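Local coordinates for protein transketolase (Campylobacter jejuni, PDB 3L84) that belongs to the transketolase family, with a thiamine diphosphate binding domain, a pyrimidine binding domain and a C-terminal transketolase-like domain, at residues I176-S181 with I236-T241; Y44-N49 with N57-V62. All blocks are in the same frame, centred on the assembly; numbering follows the deposited sequence. Where two conformers were deposited one is given.

In the fold
From the N terminus, the chain leaves helix 30-42, runs through 44-49, turns over seven residues and comes back as 57-62, where contact 2 closes this short loop just as strand 60-63, outermost in its sheet within this chain, begins. Much later strand 175-181 enters the same parallel sheet; contact 1 closes a loop of 54 residues, which holds strand 208-213 and helix 217-228, by setting strand 234-239 beside it. The two contacts are in series, neither enclosing nor crossing the other, with centres about 19 Å apart. Strand 146-151 lies between them in the sheet. Helix 217-228 also relates them, packing on Ile176 and Ile236 and hydrogen-bonding through Asn221 and Lys228 to His45.

Contact 1 (I176-S181 with I236-T241); sequences ILIYDS and IIAKTT
The central strand, 175-181, and its neighbour 234-239 in the parallel sheet of the thiamine diphosphate binding domain meet here; within these residues the bridges run from Ile178-Ile236 to Ser181-Lys239. The ladder, which comes in from Cys234 on Leu177, continues with Ile236 N on Leu177 O at 2.8 Å, returns from Tyr179 N to Ile236 O, then runs from Ala238 N to Tyr179 O and from Ser181 N to Ala238 O. Past the end of the second strand it gains one more rung, Thr240 N to Ser181 O at 3.0 Å, where the donor stands above the carbonyl plane by 47°.

One face carries Ile178, Asp180, Ile236 and Ala238. Ile236 CD1 reaches back to Ile176 CG2 at 4.1 Å, and helix 217-228 covers this pair with Ala223, Leu224 and Ala227. On the other face Ile237 CG2 approaches Tyr179 CD2 obliquely at 3.9 Å, the isoleucine running beside the tyrosine in the same direction, while Ser181 CB sits over the rim of one ring face. Tyr179 OH is hydrogen-bonded to Asp152 OD1, just after strand 146-151.

At the C-terminal end Asp180 and Thr240 approach roughly perpendicular to each other. Thr240 OG1, turned between its own backbone N and carbonyl carbon (chi1 69°), donates to Asp180 OD1, but the modelled 2.3 Å between them is too short to trust in detail. A water donates to both Asp180 OD2, at 2.7 Å, and Thr240 OG1, at 3.0 Å, and so supports the pairing of the two side chains independently of that doubtful distance.

The backbone bond from Thr240 N thus carries the strand pairing past Lys239, while the Asp180-Thr240-water group ties the first loop residue to the central strand at the level of the side chains.

Contact 2 (Y44-N49 with N57-V62); sequences YHLKHN and NRDRLV
Lys47 and Asp59 bind each other twice through the lysine backbone. Lys47 N gives a nearly straight bond (164°) to Asp59 OD2 at 2.9 Å, meeting it from above the carboxylate plane, and Asp59 N returns to Lys47 O at 2.8 Å. A water donates to both His45 O and Asp59 OD2, the latter at 2.7 Å, while Asp59 OD1 turns to the backbone N of Lys145. With a bend at chi3 (70°), the Lys47 chain brings NZ to Asn57 O at 2.7 Å; this belongs to one of two lysine conformers, and its crowding against Asn57 ND2 makes the detail doubtful.

Around the polar core, Leu46 and Asp59 run antiparallel alongside each other, with Leu46 CD1 3.7 Å from Asp59 CB. The other branch, Leu46 CD2, faces Leu61 CD2 at 4.3 Å and also covers the centre of one face of the His48 ring. Tyr147, on the neighbouring strand, packs against Leu46, Asp59 and Leu61.

The buried Asp59 carboxylate therefore draws on two backbone N-H groups and a water, and fastens the loop after helix 30-42 to the start of strand 60-63.

Contact 1 (I176-S181 with I236-T241)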
ATOM      1  N   ILE A 176      13.676  12.979 -17.939  1.00  7.75           N
ATOM      2  CA  ILE A 176      12.741  13.837 -18.646  1.00  8.54           C
ATOM      3  C   ILE A 176      11.351  13.224 -18.535  1.00  8.62           C
ATOM      4  O   ILE A 176      11.097  12.156 -19.054  1.00  7.85           O
ATOM      5  CB  ILE A 176      13.167  14.051 -20.112  1.00  8.93           C
ATOM      6  CG1 ILE A 176      14.541  14.700 -20.195  1.00  8.59           C
ATOM      7  CG2 ILE A 176      12.138  14.897 -20.831  1.00  9.80           C
ATOM      8  CD1 ILE A 176      15.152  14.779 -21.600  1.00 10.41           C
ATOM      9  N   LEU A 177      10.479  13.898 -17.805  1.00  7.85           N
ATOM     10  CA  LEU A 177       9.123  13.477 -17.528  1.00  8.32           C
ATOM     11  C   LEU A 177       8.188  14.309 -18.391  1.00  7.95           C
ATOM     12  O   LEU A 177       8.207  15.539 -18.337  1.00  9.24           O
ATOM     13  CB  LEU A 177       8.820  13.686 -16.045  1.00  8.09           C
ATOM     14  CG  LEU A 177       7.473  13.242 -15.529  1.00  8.51           C
ATOM     15  CD1 LEU A 177       7.229  11.774 -15.756  1.00  9.58           C
ATOM     16  CD2 LEU A 177       7.354  13.575 -14.017  1.00 10.10           C
ATOM     17  N   ILE A 178       7.391  13.669 -19.209  1.00  7.71           N
ATOM     18  CA  ILE A 178       6.457  14.321 -20.105  1.00  8.56           C
ATOM     19  C   ILE A 178       5.057  14.022 -19.583  1.00  8.83           C
ATOM     20  O   ILE A 178       4.612  12.865 -19.581  1.00  9.14           O
ATOM     21  CB  ILE A 178       6.621  13.836 -21.551  1.00  9.24           C
ATOM     22  CG1 ILE A 178       8.044  14.054 -21.992  1.00  9.75           C
ATOM     23  CG2 ILE A 178       5.592  14.527 -22.453  1.00 11.13           C
ATOM     24  CD1 ILE A 178       8.408  13.375 -23.317  1.00 11.97           C
ATOM     25  N   TYR A 179       4.378  15.064 -19.116  1.00  8.37           N
ATOM     26  CA  TYR A 179       3.027  14.986 -18.532  1.00  8.30           C
ATOM     27  C   TYR A 179       1.973  15.354 -19.562  1.00  9.00           C
ATOM     28  O   TYR A 179       1.960  16.473 -20.091  1.00  9.66           O
ATOM     29  CB  TYR A 179       2.978  15.867 -17.288  1.00  8.80           C
ATOM     30  CG  TYR A 179       1.623  16.246 -16.728  1.00  8.63           C
ATOM     31  CD1 TYR A 179       0.576  15.347 -16.658  1.00  9.81           C
ATOM     32  CD2 TYR A 179       1.414  17.524 -16.261  1.00  9.25           C
ATOM     33  CE1 TYR A 179      -0.654  15.706 -16.134  1.00 10.92           C
ATOM     34  CE2 TYR A 179       0.195  17.907 -15.739  1.00 10.83           C
ATOM     35  CZ  TYR A 179      -0.834  17.002 -15.681  1.00 12.03           C
ATOM     36  OH  TYR A 179      -2.053  17.395 -15.136  1.00 13.93           O
ATOM     37  N   ASP A 180       1.114  14.389 -19.864  1.00 10.26           N
ATOM     38  CA  ASP A 180       0.010  14.565 -20.787  1.00 10.87           C
ATOM     39  C   ASP A 180      -1.122  15.251 -20.049  1.00 11.30           C
ATOM     40  O   ASP A 180      -1.936  14.620 -19.355  1.00 12.81           O
ATOM     41  CB  ASP A 180      -0.450  13.183 -21.288  1.00 11.66           C
ATOM     42  CG  ASP A 180      -1.586  13.283 -22.265  1.00 14.92           C
ATOM     43  OD1 ASP A 180      -1.803  14.430 -22.721  1.00 18.53           O
ATOM     44  OD2 ASP A 180      -2.248  12.263 -22.537  1.00 16.25           O
ATOM     45  N   SER A 181      -1.162  16.564 -20.183  1.00  9.80           N
ATOM     46  CA  SER A 181      -2.163  17.378 -19.506  1.00 11.06           C
ATOM     47  C   SER A 181      -3.356  17.581 -20.439  1.00 10.39           C
ATOM     48  O   SER A 181      -3.368  18.496 -21.258  1.00 10.83           O
ATOM     49  CB  SER A 181      -1.548  18.705 -19.103  1.00 12.69           C
ATOM     50  OG  SER A 181      -2.496  19.485 -18.421  1.00 15.15           O
ATOM     51  N   ILE A 236       8.139  18.328 -18.719  1.00  8.47           N
ATOM     52  CA  ILE A 236       7.450  18.976 -19.822  1.00  8.50           C
ATOM     53  C   ILE A 236       5.955  18.789 -19.600  1.00  8.33           C
ATOM     54  O   ILE A 236       5.445  17.671 -19.630  1.00  8.93           O
ATOM     55  CB  ILE A 236       7.876  18.402 -21.193  1.00  8.78           C
ATOM     56  CG1 ILE A 236       9.373  18.635 -21.392  1.00 10.16           C
ATOM     57  CG2 ILE A 236       7.066  19.038 -22.311  1.00 10.74           C
ATOM     58  CD1 ILE A 236       9.970  17.915 -22.638  1.00  9.91           C
ATOM     59  N   ILE A 237       5.258  19.884 -19.354  1.00  7.72           N
ATOM     60  CA  ILE A 237       3.802  19.861 -19.234  1.00  8.26           C
ATOM     61  C   ILE A 237       3.245  20.067 -20.628  1.00  8.08           C
ATOM     62  O   ILE A 237       3.333  21.175 -21.190  1.00  8.72           O
ATOM     63  CB  ILE A 237       3.288  20.964 -18.292  1.00  8.22           C
ATOM     64  CG1 ILE A 237       3.934  20.845 -16.906  1.00  8.68           C
ATOM     65  CG2 ILE A 237       1.771  20.930 -18.186  1.00  9.14           C
ATOM     66  CD1 ILE A 237       3.507  21.949 -15.924  1.00 10.19           C
ATOM     67  N   ALA A 238       2.727  18.989 -21.216  1.00  8.19           N
ATOM     68  CA  ALA A 238       2.281  19.047 -22.609  1.00  8.32           C
ATOM     69  C   ALA A 238       0.770  19.090 -22.651  1.00  8.30           C
ATOM     70  O   ALA A 238       0.109  18.128 -22.260  1.00  9.58           O
ATOM     71  CB  ALA A 238       2.826  17.867 -23.374  1.00  9.42           C
ATOM     72  N   LYS A 239       0.204  20.229 -23.030  1.00  9.44           N
ATOM     73  CA  LYS A 239      -1.246  20.334 -23.124  1.00 10.09           C
ATOM     74  C   LYS A 239      -1.728  19.607 -24.372  1.00  9.31           C
ATOM     75  O   LYS A 239      -1.293  19.919 -25.476  1.00 10.26           O
ATOM     76  CB  LYS A 239      -1.651  21.790 -23.158  1.00 10.73           C
ATOM     77  CG  LYS A 239      -3.147  21.990 -23.032  1.00 14.04           C
ATOM     78  CD  LYS A 239      -3.501  23.436 -22.681  1.00 18.98           C
ATOM     79  CE  LYS A 239      -5.005  23.617 -22.640  1.00 23.67           C
ATOM     80  NZ  LYS A 239      -5.627  23.236 -23.948  1.00 27.64           N
ATOM     81  N   THR A 240      -2.615  18.630 -24.205  1.00 10.19           N
ATOM     82  CA  THR A 240      -3.092  17.825 -25.325  1.00 10.17           C
ATOM     83  C   THR A 240      -4.604  17.714 -25.246  1.00 10.62           C
ATOM     84  O   THR A 240      -5.271  18.082 -24.249  1.00 10.23           O
ATOM     85  CB  THR A 240      -2.511  16.396 -25.363  1.00 10.58           C
ATOM     86  OG1 THR A 240      -3.058  15.669 -24.269  1.00 14.49           O
ATOM     87  CG2 THR A 240      -1.040  16.397 -25.306  1.00 10.23           C
ATOM     88  N   THR A 241      -5.164  17.298 -26.381  1.00 10.67           N
ATOM     89  CA  THR A 241      -6.574  16.992 -26.509  1.00 10.94           C
ATOM     90  C   THR A 241      -6.688  15.466 -26.519  1.00  9.80           C
ATOM     91  O   THR A 241      -6.126  14.801 -27.393  1.00 10.54           O
ATOM     92  CB  THR A 241      -7.127  17.572 -27.803  1.00 11.27           C
ATOM     93  OG1 THR A 241      -7.061  19.015 -27.729  1.00 13.29           O
ATOM     94  CG2 THR A 241      -8.558  17.138 -28.017  1.00 12.78           C
TER
HETATM   95  O   HOH W   1      -4.208  12.901 -24.249  1.00 12.32           O

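Contact 2 (Y44-N49 with N57-V62)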
ATOM      1  N   TYR A  44      12.732  10.890 -33.007  1.00  9.18           N
ATOM      2  CA  TYR A  44      13.952  11.473 -33.580  1.00  9.51           C
ATOM      3  C   TYR A  44      15.022  11.713 -32.544  1.00 10.03           C
ATOM      4  O   TYR A  44      16.169  11.943 -32.898  1.00 13.68           O
ATOM      5  CB  TYR A  44      13.619  12.797 -34.286  1.00 10.61           C
ATOM      6  CG  TYR A  44      12.847  12.613 -35.562  1.00  9.94           C
ATOM      7  CD1 TYR A  44      13.511  12.587 -36.791  1.00  9.84           C
ATOM      8  CD2 TYR A  44      11.472  12.406 -35.548  1.00  9.71           C
ATOM      9  CE1 TYR A  44      12.825  12.389 -37.954  1.00 10.32           C
ATOM     10  CE2 TYR A  44      10.772  12.203 -36.731  1.00 10.00           C
ATOM     11  CZ  TYR A  44      11.456  12.203 -37.936  1.00  9.48           C
ATOM     12  OH  TYR A  44      10.783  12.013 -39.114  1.00 11.40           O
ATOM     13  N   HIS A  45      14.636  11.732 -31.267  1.00  9.32           N
ATOM     14  CA  HIS A  45      15.581  11.974 -30.182  1.00  9.95           C
ATOM     15  C   HIS A  45      16.039  10.691 -29.480  1.00 10.17           C
ATOM     16  O   HIS A  45      17.150  10.639 -28.957  1.00 11.02           O
ATOM     17  CB  HIS A  45      14.935  12.894 -29.140  1.00 10.36           C
ATOM     18  CG  HIS A  45      14.705  14.280 -29.639  1.00 11.40           C
ATOM     19  ND1 HIS A  45      15.600  15.300 -29.420  1.00 10.64           N
ATOM     20  CD2 HIS A  45      13.698  14.801 -30.368  1.00 10.00           C
ATOM     21  CE1 HIS A  45      15.137  16.403 -29.989  1.00 11.42           C
ATOM     22  NE2 HIS A  45      13.991  16.125 -30.588  1.00  9.86           N
ATOM     23  N   LEU A  46      15.183   9.687 -29.443  1.00 10.36           N
ATOM     24  CA  LEU A  46      15.441   8.471 -28.688  1.00 10.06           C
ATOM     25  C   LEU A  46      16.592   7.707 -29.307  1.00  9.82           C
ATOM     26  O   LEU A  46      16.616   7.460 -30.532  1.00 11.44           O
ATOM     27  CB  LEU A  46      14.179   7.600 -28.705  1.00 10.87           C
ATOM     28  CG  LEU A  46      14.099   6.463 -27.707  1.00 12.41           C
ATOM     29  CD1 LEU A  46      13.916   7.055 -26.304  1.00 13.64           C
ATOM     30  CD2 LEU A  46      12.981   5.506 -28.042  1.00 14.80           C
ATOM     31  N   LYS A  47      17.556   7.338 -28.466  1.00  9.17           N
ATOM     32  CA  LYS A  47      18.698   6.552 -28.881  0.50  9.28           C
ATOM     33  C   LYS A  47      18.468   5.118 -28.398  1.00  9.44           C
ATOM     34  O   LYS A  47      18.329   4.862 -27.184  1.00 10.11           O
ATOM     35  CB  LYS A  47      19.941   7.147 -28.253  0.50 10.42           C
ATOM     36  CG  LYS A  47      21.240   6.508 -28.658  0.50 11.28           C
ATOM     37  CD  LYS A  47      22.357   6.958 -27.720  0.50 13.83           C
ATOM     38  CE  LYS A  47      22.191   6.377 -26.331  0.50 14.38           C
ATOM     39  NZ  LYS A  47      23.428   6.407 -25.598  0.50 13.46           N
ATOM     40  N   HIS A  48      18.364   4.195 -29.328  1.00  9.02           N
ATOM     41  CA  HIS A  48      17.989   2.812 -29.039  1.00  8.79           C
ATOM     42  C   HIS A  48      18.301   1.922 -30.222  1.00  8.85           C
ATOM     43  O   HIS A  48      18.369   2.389 -31.361  1.00  9.17           O
ATOM     44  CB  HIS A  48      16.497   2.730 -28.647  1.00  8.62           C
ATOM     45  CG  HIS A  48      15.498   3.059 -29.723  1.00  9.84           C
ATOM     46  ND1 HIS A  48      15.436   4.249 -30.434  1.00 12.40           N
ATOM     47  CD2 HIS A  48      14.441   2.329 -30.130  1.00  8.11           C
ATOM     48  CE1 HIS A  48      14.396   4.201 -31.263  1.00  7.08           C
ATOM     49  NE2 HIS A  48      13.766   3.052 -31.079  1.00 13.89           N
ATOM     50  N   ASN A  49      18.514   0.646 -29.937  1.00  8.09           N
ATOM     51  CA  ASN A  49      18.741  -0.356 -30.968  1.00  8.12           C
ATOM     52  C   ASN A  49      17.595  -1.381 -30.972  1.00  8.13           C
ATOM     53  O   ASN A  49      17.550  -2.257 -30.127  1.00  8.94           O
ATOM     54  CB  ASN A  49      20.072  -1.077 -30.782  1.00  8.08           C
ATOM     55  CG  ASN A  49      20.361  -1.991 -31.939  1.00  9.35           C
ATOM     56  OD1 ASN A  49      19.499  -2.149 -32.836  1.00  8.77           O
ATOM     57  ND2 ASN A  49      21.564  -2.535 -31.987  1.00  9.04           N
ATOM     58  N   ASN A  57      23.536   1.182 -22.779  1.00  6.13           N
ATOM     59  CA  ASN A  57      23.521   2.639 -22.811  1.00  5.75           C
ATOM     60  C   ASN A  57      22.391   3.208 -23.669  1.00  6.24           C
ATOM     61  O   ASN A  57      22.453   4.367 -24.050  1.00  6.70           O
ATOM     62  CB  ASN A  57      24.887   3.226 -23.212  1.00  6.58           C
ATOM     63  CG  ASN A  57      25.013   4.711 -22.871  1.00  6.12           C
ATOM     64  OD1 ASN A  57      24.614   5.146 -21.813  1.00  6.84           O
ATOM     65  ND2 ASN A  57      25.572   5.504 -23.797  1.00  6.79           N
ATOM     66  N   ARG A  58      21.392   2.405 -23.965  1.00  6.21           N
ATOM     67  CA  ARG A  58      20.190   2.905 -24.624  1.00  5.97           C
ATOM     68  C   ARG A  58      19.448   3.918 -23.753  1.00  6.71           C
ATOM     69  O   ARG A  58      19.461   3.832 -22.524  1.00  7.06           O
ATOM     70  CB  ARG A  58      19.239   1.761 -24.951  1.00  7.15           C
ATOM     71  CG  ARG A  58      18.592   1.128 -23.753  1.00  6.46           C
ATOM     72  CD  ARG A  58      17.914  -0.168 -24.101  1.00  6.36           C
ATOM     73  NE  ARG A  58      17.171  -0.735 -22.973  1.00  7.51           N
ATOM     74  CZ  ARG A  58      17.728  -1.559 -22.105  1.00  7.93           C
ATOM     75  NH1 ARG A  58      19.010  -1.860 -22.149  1.00  7.57           N
ATOM     76  NH2 ARG A  58      17.014  -2.105 -21.141  1.00  8.98           N
ATOM     77  N   ASP A  59      18.761   4.868 -24.372  1.00  5.76           N
ATOM     78  CA  ASP A  59      17.759   5.618 -23.631  1.00  6.32           C
ATOM     79  C   ASP A  59      16.668   4.657 -23.143  1.00  6.81           C
ATOM     80  O   ASP A  59      16.314   3.709 -23.844  1.00  8.48           O
ATOM     81  CB  ASP A  59      17.096   6.671 -24.495  1.00  6.95           C
ATOM     82  CG  ASP A  59      18.001   7.809 -24.875  1.00  7.89           C
ATOM     83  OD1 ASP A  59      19.064   8.052 -24.242  1.00  7.22           O
ATOM     84  OD2 ASP A  59      17.676   8.511 -25.866  1.00  8.69           O
ATOM     85  N   ARG A  60      16.142   4.912 -21.959  1.00  7.56           N
ATOM     86  CA  ARG A  60      15.079   4.093 -21.370  1.00  8.07           C
ATOM     87  C   ARG A  60      13.762   4.878 -21.514  1.00  7.99           C
ATOM     88  O   ARG A  60      13.636   5.968 -20.975  1.00  9.28           O
ATOM     89  CB  ARG A  60      15.331   3.749 -19.885  1.00  9.27           C
ATOM     90  CG  ARG A  60      16.706   3.155 -19.478  1.00 11.98           C
ATOM     91  CD  ARG A  60      16.939   1.866 -20.160  1.00 11.65           C
ATOM     92  NE  ARG A  60      17.954   0.992 -19.529  1.00  8.82           N
ATOM     93  CZ  ARG A  60      19.278   1.071 -19.707  1.00  7.33           C
ATOM     94  NH1 ARG A  60      19.809   2.049 -20.430  1.00  7.15           N
ATOM     95  NH2 ARG A  60      20.100   0.149 -19.199  1.00  7.41           N
ATOM     96  N   LEU A  61      12.771   4.305 -22.189  1.00  7.54           N
ATOM     97  CA  LEU A  61      11.463   4.876 -22.385  1.00  8.35           C
ATOM     98  C   LEU A  61      10.485   4.140 -21.493  1.00  7.27           C
ATOM     99  O   LEU A  61      10.432   2.916 -21.531  1.00  9.05           O
ATOM    100  CB  LEU A  61      11.046   4.729 -23.835  1.00  9.97           C
ATOM    101  CG  LEU A  61       9.651   5.173 -24.251  1.00 10.44           C
ATOM    102  CD1 LEU A  61       9.489   6.639 -23.979  1.00 11.03           C
ATOM    103  CD2 LEU A  61       9.404   4.795 -25.736  1.00 13.49           C
ATOM    104  N   VAL A  62       9.736   4.866 -20.679  1.00  7.08           N
ATOM    105  CA  VAL A  62       8.719   4.298 -19.786  1.00  7.11           C
ATOM    106  C   VAL A  62       7.351   4.952 -20.023  1.00  7.52           C
ATOM    107  O   VAL A  62       7.206   6.170 -19.859  1.00  8.20           O
ATOM    108  CB  VAL A  62       9.073   4.498 -18.319  1.00  7.38           C
ATOM    109  CG1 VAL A  62       7.974   3.911 -17.379  1.00  8.83           C
ATOM    110  CG2 VAL A  62      10.453   3.881 -17.972  1.00  9.29           C
TER
HETATM  111  O   HOH W   2      17.842  11.172 -26.218  1.00 13.48           O